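Local atomic coordinates of ORF10 (PDB entry 6RIW), a protein that forms the ketosynthase and chain length factor didomain of a polyunsaturated fatty acid synthase, probably catalysing condensation steps that extend the fatty acyl chain. Residues Pro302-Val308 and Val341-Ser345; Tyr311-Tyr315 and Met346-Arg352; Val325-His331 and Thr432-Phe438. All coordinates share one frame; numbering follows the deposited sequence.

Contact 1 (Pro302-Val308 and Val341-Ser345); sequences PNTKGQV and VELRS
Thr304 and Gln307, on the first turn of helix 304-318, meet Ser345 of helix 336-350 in a helix-helix contact with a small polar centre, within the first, ketosynthase-family half of the didomain. The short axes run in broadly the same direction, at -47°, and come within 9.1 Å, close enough for short side chains to bridge them. Ser345 donates to the amide oxygen of Gln307, its OG lying 2.6 Å from Gln307 OE1 and somewhat out of the amide plane. The hydroxyl of Thr304 meets the same serine, OG1 lying 2.8 Å from Ser345 OG, so two partners hold one buried oxygen. The glutamine reaches this far because its chain is extended beyond CG. The Gln307 and Val341 side chains cross at about a right angle, CG1 of Val341 standing 3.6 Å from Gln307 OE1. Val341 CB also rests 4.0 Å from Pro302 CG. Thr304 turns its hydroxyl away from its own N (chi1 -174°), which carries CG2 over the face of the Arg344 guanidinium, 4.1 Å from NH1. Asn303 is the N-cap of helix 304-318: OD1 accepts from Lys305 N at 3.0 Å. Around this pair, Glu342 takes hydrogen bonds from the backbone N of His331 and Ala332, while its side chain and that of Gln307 both rest against Phe438 of strand 432-439; on the far flank Lys305 forms a salt bridge with Asp654 in the second ketosynthase-like half of the chain.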
# COMPACT_ATOMS: atom_id res chain seq x y z
N PRO A 302 -10.10 -17.36 -4.84
CA PRO A 302 -11.34 -16.80 -4.28
C PRO A 302 -12.19 -17.86 -3.59
O PRO A 302 -12.15 -19.04 -3.93
CB PRO A 302 -12.06 -16.25 -5.51
CG PRO A 302 -11.58 -17.14 -6.63
CD PRO A 302 -10.16 -17.49 -6.31
N ASN A 303 -12.97 -17.39 -2.62
CA ASN A 303 -13.83 -18.23 -1.79
C ASN A 303 -15.26 -17.77 -2.01
O ASN A 303 -15.59 -16.61 -1.73
CB ASN A 303 -13.44 -18.12 -0.32
CG ASN A 303 -14.08 -19.19 0.55
OD1 ASN A 303 -15.20 -19.64 0.29
ND2 ASN A 303 -13.38 -19.59 1.62
N THR A 304 -16.12 -18.66 -2.50
CA THR A 304 -17.48 -18.23 -2.79
C THR A 304 -18.21 -17.76 -1.53
O THR A 304 -19.08 -16.89 -1.62
CB THR A 304 -18.26 -19.36 -3.48
OG1 THR A 304 -19.55 -18.88 -3.88
CG2 THR A 304 -18.41 -20.57 -2.56
N LYS A 305 -17.84 -18.26 -0.34
CA LYS A 305 -18.56 -17.85 0.87
C LYS A 305 -18.40 -16.36 1.15
O LYS A 305 -19.36 -15.69 1.53
CB LYS A 305 -18.12 -18.68 2.08
CG LYS A 305 -16.72 -18.36 2.61
CD LYS A 305 -16.19 -19.42 3.60
CE LYS A 305 -16.44 -19.03 5.04
NZ LYS A 305 -15.23 -18.36 5.62
N GLY A 306 -17.19 -15.82 0.95
CA GLY A 306 -17.00 -14.39 1.17
C GLY A 306 -17.69 -13.54 0.13
O GLY A 306 -18.11 -12.42 0.42
N GLN A 307 -17.80 -14.05 -1.11
CA GLN A 307 -18.47 -13.28 -2.16
C GLN A 307 -19.97 -13.20 -1.93
O GLN A 307 -20.56 -12.13 -2.08
CB GLN A 307 -18.17 -13.90 -3.52
CG GLN A 307 -16.64 -13.96 -3.80
CD GLN A 307 -16.32 -14.56 -5.16
OE1 GLN A 307 -17.21 -15.09 -5.84
NE2 GLN A 307 -15.04 -14.49 -5.56
N VAL A 308 -20.61 -14.33 -1.62
CA VAL A 308 -22.03 -14.26 -1.26
C VAL A 308 -22.22 -13.32 -0.07
O VAL A 308 -23.14 -12.49 -0.06
CB VAL A 308 -22.57 -15.68 -0.98
CG1 VAL A 308 -23.99 -15.61 -0.37
CG2 VAL A 308 -22.57 -16.52 -2.26
N VAL A 341 -15.89 -19.26 -9.99
CA VAL A 341 -16.30 -18.99 -8.62
C VAL A 341 -17.24 -17.80 -8.56
O VAL A 341 -18.26 -17.83 -7.85
CB VAL A 341 -15.08 -18.80 -7.70
CG1 VAL A 341 -15.52 -18.28 -6.33
CG2 VAL A 341 -14.33 -20.11 -7.51
N GLU A 342 -16.93 -16.72 -9.29
CA GLU A 342 -17.80 -15.55 -9.28
C GLU A 342 -19.17 -15.88 -9.87
O GLU A 342 -20.20 -15.39 -9.39
CB GLU A 342 -17.16 -14.38 -10.03
CG GLU A 342 -18.09 -13.14 -10.13
CD GLU A 342 -17.41 -11.88 -10.67
OE1 GLU A 342 -16.38 -12.01 -11.39
OE2 GLU A 342 -17.89 -10.76 -10.38
N LEU A 343 -19.21 -16.71 -10.92
CA LEU A 343 -20.50 -17.11 -11.48
C LEU A 343 -21.29 -17.96 -10.50
O LEU A 343 -22.52 -17.84 -10.41
CB LEU A 343 -20.30 -17.85 -12.81
CG LEU A 343 -19.94 -16.97 -14.00
CD1 LEU A 343 -19.40 -17.80 -15.18
CD2 LEU A 343 -21.16 -16.15 -14.42
N ARG A 344 -20.61 -18.80 -9.73
CA ARG A 344 -21.29 -19.58 -8.70
C ARG A 344 -21.86 -18.68 -7.62
O ARG A 344 -23.01 -18.85 -7.20
CB ARG A 344 -20.34 -20.62 -8.11
CG ARG A 344 -20.89 -21.34 -6.88
CD ARG A 344 -19.98 -22.47 -6.44
NE ARG A 344 -20.51 -23.20 -5.28
CZ ARG A 344 -19.77 -23.95 -4.46
NH1 ARG A 344 -18.47 -24.09 -4.66
NH2 ARG A 344 -20.33 -24.57 -3.43
N SER A 345 -21.05 -17.72 -7.14
CA SER A 345 -21.49 -16.79 -6.12
C SER A 345 -22.73 -16.03 -6.56
O SER A 345 -23.69 -15.89 -5.80
CB SER A 345 -20.37 -15.79 -5.80
OG SER A 345 -19.28 -16.47 -5.22

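Contact 2 (Tyr311-Tyr315 and Met346-Arg352); sequences YERAY and METFFSR
Phe349 lies at the middle of an aromatic cluster with Tyr311 and Tyr315, wedged between helix 304-318 and helix 336-350 of the ketosynthase's thiolase-like fold. One face of its ring receives the CB of Tyr311 in a CH-pi contact, 3.6 Å from the ring centroid and only 6° off the normal. The Tyr311 ring itself meets Phe349 obliquely. Tyr315 comes to the far end of the phenyl ring, its CD2 3.7 Å from Phe349 CE2, the ring planes not far from parallel but displaced, with little of one over the other. What carries Phe349 into this gap is its first torsion, CG anti to the backbone N (chi1 -178°). With an alanine in place of Phe349, the two tyrosines would probably lose their shared partner and a gap would open between the helices. Next to the cluster, Tyr311 OH sits 3.2 Å from Met346 CG, and Phe350 turns the edge of its ring to Tyr315 OH, a hydroxyl that bonds to His446. Toward solvent the contact turns polar. Glu312 runs past the phenyl ring, its CG 3.7 Å from Phe349 CE1, to a salt bridge with Arg352. That bond is almost straight (176°) and lies in the guanidinium plane, Arg352 NH1 reaching the anti lone pair of Glu312 OE2 at 2.8 Å. A water fastens the pair a second time, donating to Glu312 OE2 and accepting from Arg352 NH2.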
# COMPACT_ATOMS: atom_id res chain seq x y z
N TYR A 311 -22.29 -9.67 -1.06
CA TYR A 311 -23.57 -9.35 -1.70
C TYR A 311 -24.65 -9.11 -0.67
O TYR A 311 -25.40 -8.13 -0.75
CB TYR A 311 -24.02 -10.48 -2.63
CG TYR A 311 -23.13 -10.81 -3.80
CD1 TYR A 311 -22.46 -9.82 -4.50
CD2 TYR A 311 -23.00 -12.12 -4.21
CE1 TYR A 311 -21.65 -10.14 -5.58
CE2 TYR A 311 -22.22 -12.45 -5.28
CZ TYR A 311 -21.54 -11.47 -5.97
OH TYR A 311 -20.74 -11.85 -7.02
N GLU A 312 -24.78 -10.02 0.30
CA GLU A 312 -25.80 -9.87 1.33
C GLU A 312 -25.62 -8.55 2.06
O GLU A 312 -26.58 -7.78 2.21
CB GLU A 312 -25.73 -11.04 2.31
CG GLU A 312 -26.10 -12.37 1.68
CD GLU A 312 -25.71 -13.56 2.53
OE1 GLU A 312 -24.96 -13.38 3.50
OE2 GLU A 312 -26.17 -14.69 2.21
N ARG A 313 -24.38 -8.25 2.48
CA ARG A 313 -24.12 -7.02 3.22
C ARG A 313 -24.38 -5.78 2.38
O ARG A 313 -24.82 -4.76 2.91
CB ARG A 313 -22.67 -7.01 3.74
CG ARG A 313 -22.39 -8.01 4.84
CD ARG A 313 -20.92 -7.91 5.29
NE ARG A 313 -20.62 -8.71 6.47
CZ ARG A 313 -19.38 -8.99 6.87
NH1 ARG A 313 -18.35 -8.52 6.17
NH2 ARG A 313 -19.17 -9.73 7.95
N ALA A 314 -24.13 -5.85 1.06
CA ALA A 314 -24.26 -4.67 0.22
C ALA A 314 -25.71 -4.29 -0.01
O ALA A 314 -26.07 -3.11 0.05
CB ALA A 314 -23.56 -4.90 -1.13
N TYR A 315 -26.56 -5.28 -0.33
CA TYR A 315 -27.96 -4.94 -0.60
C TYR A 315 -28.70 -4.59 0.68
O TYR A 315 -29.60 -3.74 0.66
CB TYR A 315 -28.63 -6.07 -1.40
CG TYR A 315 -28.07 -6.01 -2.80
CD1 TYR A 315 -28.54 -5.06 -3.71
CD2 TYR A 315 -26.99 -6.81 -3.18
CE1 TYR A 315 -27.99 -4.95 -4.97
CE2 TYR A 315 -26.44 -6.71 -4.44
CZ TYR A 315 -26.93 -5.77 -5.33
OH TYR A 315 -26.37 -5.66 -6.59
N MET A 346 -22.72 -15.53 -7.79
CA MET A 346 -23.87 -14.76 -8.26
C MET A 346 -25.08 -15.66 -8.44
O MET A 346 -26.22 -15.24 -8.20
CB MET A 346 -23.53 -14.07 -9.57
CG MET A 346 -22.41 -13.05 -9.43
SD MET A 346 -22.48 -11.87 -10.78
CE MET A 346 -21.56 -12.83 -11.99
N GLU A 347 -24.86 -16.90 -8.87
CA GLU A 347 -25.97 -17.84 -8.99
C GLU A 347 -26.60 -18.10 -7.63
O GLU A 347 -27.83 -18.01 -7.46
CB GLU A 347 -25.48 -19.15 -9.62
CG GLU A 347 -26.43 -20.33 -9.43
CD GLU A 347 -25.82 -21.63 -9.89
OE1 GLU A 347 -25.72 -21.82 -11.12
OE2 GLU A 347 -25.41 -22.43 -9.02
N THR A 348 -25.76 -18.38 -6.63
CA THR A 348 -26.26 -18.64 -5.28
C THR A 348 -27.12 -17.49 -4.77
O THR A 348 -28.21 -17.71 -4.23
CB THR A 348 -25.09 -18.89 -4.34
OG1 THR A 348 -24.40 -20.07 -4.76
CG2 THR A 348 -25.57 -19.03 -2.91
N PHE A 349 -26.66 -16.25 -4.95
CA PHE A 349 -27.32 -15.10 -4.34
C PHE A 349 -28.56 -14.67 -5.12
O PHE A 349 -29.65 -14.54 -4.54
CB PHE A 349 -26.33 -13.94 -4.23
CG PHE A 349 -26.90 -12.72 -3.56
CD1 PHE A 349 -27.18 -12.71 -2.19
CD2 PHE A 349 -27.16 -11.57 -4.29
CE1 PHE A 349 -27.70 -11.58 -1.58
CE2 PHE A 349 -27.68 -10.45 -3.69
CZ PHE A 349 -27.94 -10.45 -2.33
N PHE A 350 -28.42 -14.43 -6.42
CA PHE A 350 -29.55 -13.86 -7.16
C PHE A 350 -30.64 -14.88 -7.48
O PHE A 350 -31.78 -14.47 -7.74
CB PHE A 350 -29.05 -13.20 -8.44
CG PHE A 350 -28.35 -11.89 -8.19
CD1 PHE A 350 -29.08 -10.75 -7.92
CD2 PHE A 350 -26.96 -11.83 -8.17
CE1 PHE A 350 -28.45 -9.55 -7.68
CE2 PHE A 350 -26.32 -10.63 -7.91
CZ PHE A 350 -27.06 -9.49 -7.66
N SER A 351 -30.34 -16.17 -7.44
CA SER A 351 -31.42 -17.14 -7.61
C SER A 351 -32.42 -17.10 -6.46
O SER A 351 -33.57 -17.51 -6.64
CB SER A 351 -30.84 -18.55 -7.80
OG SER A 351 -30.28 -19.05 -6.61
N ARG A 352 -32.02 -16.57 -5.29
CA ARG A 352 -32.94 -16.44 -4.16
C ARG A 352 -34.11 -15.51 -4.48
O ARG A 352 -35.17 -15.61 -3.85
CB ARG A 352 -32.21 -15.90 -2.93
CG ARG A 352 -31.11 -16.79 -2.41
CD ARG A 352 -30.23 -16.07 -1.38
NE ARG A 352 -29.15 -16.95 -0.94
CZ ARG A 352 -28.18 -16.60 -0.10
NH1 ARG A 352 -28.14 -15.36 0.40
NH2 ARG A 352 -27.25 -17.48 0.24
O HOH W 1 -25.38 -17.25 2.36

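Contact 3 (Val325-His331 and Thr432-Phe438); sequences VDYIECH and TAGVSVF
His331 lays one face of its imidazole over the backbone carbonyl of Phe438, whose O stands 2.9 Å above the ring plane, near the rim. The Phe438 side chain adds a CH-pi contact, CB lying 4.2 Å from the imidazole centroid, and His331 CB packs 3.8 Å from Phe438 CD2. The histidine, which also touches Cys196, begins the sequence His-Ala-Thr-Gly-Thr; this is consistent with the motif that carries an active-site histidine in ketosynthases. Leading up to it along the chain, strand 327-329 runs parallel to strand 432-439, its neighbour in a core sheet of the thiolase fold, with strand 358-360 on the other flank of 327-329. Gly434 bonds to both sides of Ile328: its N donates to Tyr327 O at 2.9 Å, and its O accepts from Glu329 N. Further along, Ser436 N meets Glu329 O nearly head-on. At the start of the pair Asp326 bonds twice to Thr432, its N-H donating to Thr432 O, and OD2 accepting from Thr432 N, 3.2 Å away; that carboxylate oxygen is also held by Trp419 and Lys429. On the sheet face shared with Ala433 and Val435, Tyr327 OH donates to Glu329 OE1 at 2.8 Å, where Lys380 joins them.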
# COMPACT_ATOMS: atom_id res chain seq x y z
N VAL A 325 -31.83 -5.43 -9.50
CA VAL A 325 -30.53 -5.19 -10.14
C VAL A 325 -30.59 -5.64 -11.60
O VAL A 325 -30.89 -6.80 -11.90
CB VAL A 325 -29.42 -5.93 -9.40
CG1 VAL A 325 -28.08 -5.62 -10.06
CG2 VAL A 325 -29.43 -5.55 -7.95
N ASP A 326 -30.24 -4.73 -12.50
CA ASP A 326 -30.34 -4.98 -13.94
C ASP A 326 -29.03 -5.45 -14.56
O ASP A 326 -29.06 -6.20 -15.55
CB ASP A 326 -30.79 -3.72 -14.68
CG ASP A 326 -32.07 -3.15 -14.12
OD1 ASP A 326 -33.05 -3.93 -13.99
OD2 ASP A 326 -32.11 -1.95 -13.80
N TYR A 327 -27.90 -5.02 -14.02
CA TYR A 327 -26.61 -5.24 -14.65
C TYR A 327 -25.57 -5.30 -13.54
O TYR A 327 -25.67 -4.54 -12.58
CB TYR A 327 -26.25 -4.13 -15.65
CG TYR A 327 -24.84 -4.24 -16.18
CD1 TYR A 327 -24.52 -5.18 -17.16
CD2 TYR A 327 -23.81 -3.43 -15.70
CE1 TYR A 327 -23.23 -5.31 -17.64
CE2 TYR A 327 -22.52 -3.55 -16.18
CZ TYR A 327 -22.23 -4.48 -17.15
OH TYR A 327 -20.94 -4.61 -17.63
N ILE A 328 -24.58 -6.18 -13.69
CA ILE A 328 -23.46 -6.24 -12.75
C ILE A 328 -22.16 -6.17 -13.53
O ILE A 328 -21.93 -6.99 -14.43
CB ILE A 328 -23.49 -7.51 -11.89
CG1 ILE A 328 -24.75 -7.55 -11.03
CG2 ILE A 328 -22.23 -7.60 -11.02
CD1 ILE A 328 -24.99 -8.89 -10.44
N GLU A 329 -21.31 -5.22 -13.18
CA GLU A 329 -19.96 -5.18 -13.73
C GLU A 329 -19.12 -6.10 -12.86
O GLU A 329 -18.92 -5.84 -11.67
CB GLU A 329 -19.44 -3.75 -13.76
CG GLU A 329 -17.94 -3.62 -14.10
CD GLU A 329 -17.58 -4.02 -15.54
OE1 GLU A 329 -18.47 -4.05 -16.43
OE2 GLU A 329 -16.38 -4.29 -15.76
N CYS A 330 -18.70 -7.23 -13.44
CA CYS A 330 -18.11 -8.30 -12.66
C CYS A 330 -16.61 -8.12 -12.50
O CYS A 330 -15.96 -7.37 -13.24
CB CYS A 330 -18.37 -9.66 -13.32
SG CYS A 330 -20.12 -10.04 -13.38
N HIS A 331 -16.06 -8.86 -11.54
CA HIS A 331 -14.62 -8.88 -11.34
C HIS A 331 -13.91 -9.62 -12.48
O HIS A 331 -12.79 -9.24 -12.85
CB HIS A 331 -14.31 -9.51 -9.99
CG HIS A 331 -12.86 -9.80 -9.77
ND1 HIS A 331 -11.93 -8.80 -9.58
CD2 HIS A 331 -12.19 -10.97 -9.73
CE1 HIS A 331 -10.74 -9.35 -9.42
NE2 HIS A 331 -10.86 -10.66 -9.51
N THR A 432 -30.56 0.16 -12.00
CA THR A 432 -29.73 -0.26 -10.89
C THR A 432 -28.64 -1.21 -11.37
O THR A 432 -28.91 -2.16 -12.10
CB THR A 432 -30.59 -0.92 -9.80
OG1 THR A 432 -31.61 -0.00 -9.40
CG2 THR A 432 -29.75 -1.29 -8.59
N ALA A 433 -27.40 -0.95 -10.94
CA ALA A 433 -26.25 -1.76 -11.31
C ALA A 433 -25.45 -2.12 -10.07
O ALA A 433 -25.40 -1.37 -9.10
CB ALA A 433 -25.35 -1.02 -12.31
N GLY A 434 -24.83 -3.30 -10.10
CA GLY A 434 -23.84 -3.68 -9.11
C GLY A 434 -22.45 -3.61 -9.71
O GLY A 434 -22.27 -3.74 -10.92
N VAL A 435 -21.45 -3.37 -8.87
CA VAL A 435 -20.05 -3.51 -9.27
C VAL A 435 -19.35 -4.37 -8.23
O VAL A 435 -19.43 -4.07 -7.03
CB VAL A 435 -19.33 -2.15 -9.40
CG1 VAL A 435 -17.88 -2.37 -9.84
CG2 VAL A 435 -20.04 -1.24 -10.37
N SER A 436 -18.67 -5.42 -8.68
CA SER A 436 -17.97 -6.36 -7.81
C SER A 436 -16.48 -6.32 -8.09
O SER A 436 -16.05 -6.26 -9.25
CB SER A 436 -18.50 -7.80 -7.98
OG SER A 436 -19.92 -7.85 -7.93
N VAL A 437 -15.68 -6.36 -7.02
CA VAL A 437 -14.24 -6.58 -7.15
C VAL A 437 -13.80 -7.54 -6.05
O VAL A 437 -14.17 -7.37 -4.89
CB VAL A 437 -13.41 -5.27 -7.10
CG1 VAL A 437 -13.59 -4.48 -8.39
CG2 VAL A 437 -13.82 -4.39 -5.91
N PHE A 438 -13.04 -8.57 -6.44
CA PHE A 438 -12.61 -9.64 -5.53
C PHE A 438 -11.09 -9.79 -5.62
O PHE A 438 -10.57 -10.49 -6.50
CB PHE A 438 -13.32 -10.95 -5.87
CG PHE A 438 -14.84 -10.85 -5.89
CD1 PHE A 438 -15.53 -10.21 -4.87
CD2 PHE A 438 -15.56 -11.41 -6.94
CE1 PHE A 438 -16.92 -10.13 -4.88
CE2 PHE A 438 -16.94 -11.34 -6.96
CZ PHE A 438 -17.63 -10.70 -5.94

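In the fold
The three contacts form one block in the ketosynthase half: the centres of contact 1 and contact 2 lie about 10 Å apart, those of contact 2 and contact 3 about 11 Å, those of contact 1 and contact 3 about 14 Å. Contacts 1 and 2 are successive turns of the same helix pair, 304-318 with 336-350; contact 3 is the strand pair against which it packs. Along the chain all three first segments precede all three second ones, so the contacts interleave. Met346 and Phe350 meet Cys330 and Ile328, respectively, and Tyr311 meets Phe438: the helix pair forms a layer on the sheet, as in the thiolase fold, beside the loop that follows strand 327-329 and holds His331.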